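Local coordinates for protein carbonic anhydrase (PDB 7COI) that probably catalyses the reversible hydration of carbon dioxide to hydrogencarbonate, as a zinc-dependent enzyme of the beta class, at residues 277-280 against 281-285. Sequence-based numbering, arbitrary orientation.
Sequences KARL and TSFKT
Ser282 folds its hydroxyl back onto the preceding turn of helix 273-283, where OG donates to Ala278 O at 2.8 Å. The backbone N of Ser282 reaches that same oxygen from the opposite face of the carbonyl plane, so two bonds grip it. Thr281 repeats the trick one residue earlier: its OG1 gives a 3.0 Å bond to Lys277 O, and its N comes in from the other face. With chi1 at -59°, OG1 stands beside the backbone N, which brings both donors to one acceptor. The tight side continues at Phe283, where the backbone oxygen of Arg279 lies in the ring plane at the edge, 3.5 Å from Phe283 CD2. Ring carbon CD2 also meets Arg279 CG at 3.9 Å, the two side chains crossing at a slant. Beyond CG the arginine chain bends at chi3; NH1 forms a salt bridge with Glu271 and a hydrogen bond with Thr236, and NE a salt bridge with Glu205 of the second subunit. This is the C-terminal end of the last helix, which packs on helix 239-248 through Leu280 and Phe283 against Leu242, and also meets the second subunit. The last helical turn closes with Lys284 N bonded to Leu280 O at 2.9 Å, and Lys284 is the first residue to leave helical angles. On the looser, partly exposed flank, Leu280 and Lys284 run side by side in the same direction, their side chains touching through aliphatic carbons, Leu280 CD1 being 4.0 Å from Lys284 CD. Farther back, Lys277 is exposed, its NZ making no more than a long, weak ion pair with Glu273.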
loop_
_atom_site.group_PDB
_atom_site.type_symbol
_atom_site.label_atom_id
_atom_site.label_comp_id
_atom_site.label_asym_id
_atom_site.label_seq_id
_atom_site.Cartn_x
_atom_site.Cartn_y
_atom_site.Cartn_z
ATOM N N LYS A 277 26.226 1.884 11.345
ATOM C CA LYS A 277 27.244 1.610 10.293
ATOM C C LYS A 277 26.692 0.544 9.333
ATOM O O LYS A 277 26.773 0.762 8.111
ATOM C CB LYS A 277 28.580 1.202 10.914
ATOM C CG LYS A 277 29.192 2.291 11.785
ATOM C CD LYS A 277 30.649 2.098 12.046
ATOM C CE LYS A 277 31.201 3.138 13.001
ATOM N NZ LYS A 277 32.679 3.185 12.950
ATOM N N ALA A 278 26.168 -0.561 9.861
ATOM C CA ALA A 278 25.569 -1.649 9.050
ATOM C C ALA A 278 24.373 -1.093 8.249
ATOM O O ALA A 278 24.175 -1.480 7.071
ATOM C CB ALA A 278 25.159 -2.795 9.948
ATOM N N ARG A 279 23.593 -0.206 8.880
ATOM C CA ARG A 279 22.372 0.366 8.241
ATOM C C ARG A 279 22.791 1.254 7.072
ATOM O O ARG A 279 22.225 1.149 5.998
ATOM C CB ARG A 279 21.548 1.137 9.269
ATOM C CG ARG A 279 20.163 1.518 8.767
ATOM C CD ARG A 279 19.183 1.755 9.891
ATOM N NE ARG A 279 19.167 0.611 10.775
ATOM C CZ ARG A 279 19.060 0.652 12.100
ATOM N NH1 ARG A 279 18.838 1.783 12.746
ATOM N NH2 ARG A 279 19.148 -0.463 12.793
ATOM N N LEU A 280 23.805 2.097 7.273
ATOM C CA LEU A 280 24.376 2.971 6.209
ATOM C C LEU A 280 24.774 2.103 5.011
ATOM O O LEU A 280 24.374 2.403 3.860
ATOM C CB LEU A 280 25.614 3.665 6.798
ATOM C CG LEU A 280 25.806 5.175 6.711
ATOM C CD1 LEU A 280 24.526 5.975 6.441
ATOM C CD2 LEU A 280 26.507 5.646 7.988
ATOM N N THR A 281 25.563 1.051 5.267
ATOM C CA THR A 281 26.075 0.143 4.215
ATOM C C THR A 281 24.887 -0.465 3.466
ATOM O O THR A 281 24.958 -0.564 2.236
ATOM C CB THR A 281 26.923 -0.971 4.831
ATOM O OG1 THR A 281 27.985 -0.316 5.535
ATOM C CG2 THR A 281 27.416 -1.958 3.795
ATOM N N SER A 282 23.847 -0.855 4.209
ATOM C CA SER A 282 22.722 -1.681 3.701
ATOM C C SER A 282 21.672 -0.812 3.003
ATOM O O SER A 282 20.979 -1.366 2.137
ATOM C CB SER A 282 22.092 -2.469 4.800
ATOM O OG SER A 282 23.007 -3.398 5.349
ATOM N N PHE A 283 21.564 0.485 3.346
ATOM C CA PHE A 283 20.424 1.328 2.906
ATOM C C PHE A 283 20.805 2.570 2.111
ATOM O O PHE A 283 19.905 3.046 1.348
ATOM C CB PHE A 283 19.557 1.700 4.104
ATOM C CG PHE A 283 18.656 0.576 4.537
ATOM C CD1 PHE A 283 17.422 0.369 3.934
ATOM C CD2 PHE A 283 19.052 -0.300 5.538
ATOM C CE1 PHE A 283 16.615 -0.686 4.329
ATOM C CE2 PHE A 283 18.251 -1.358 5.926
ATOM C CZ PHE A 283 17.043 -1.557 5.315
ATOM N N LYS A 284 22.020 3.122 2.248
ATOM C CA LYS A 284 22.334 4.381 1.515
ATOM C C LYS A 284 22.406 4.088 0.003
ATOM O O LYS A 284 23.073 3.094 -0.349
ATOM C CB LYS A 284 23.620 5.017 2.050
ATOM C CG LYS A 284 23.775 6.503 1.754
ATOM C CD LYS A 284 24.865 7.185 2.601
ATOM C CE LYS A 284 26.132 6.350 2.704
ATOM N NZ LYS A 284 27.350 7.159 2.941
ATOM N N THR A 285 21.736 4.869 -0.871
ATOM C CA THR A 285 21.713 4.641 -2.348
ATOM C C THR A 285 22.292 5.835 -3.117
ATOM O O THR A 285 21.940 6.933 -2.673
ATOM C CB THR A 285 20.295 4.323 -2.846
ATOM O OG1 THR A 285 19.399 5.354 -2.440
ATOM C CG2 THR A 285 19.778 3.003 -2.311
#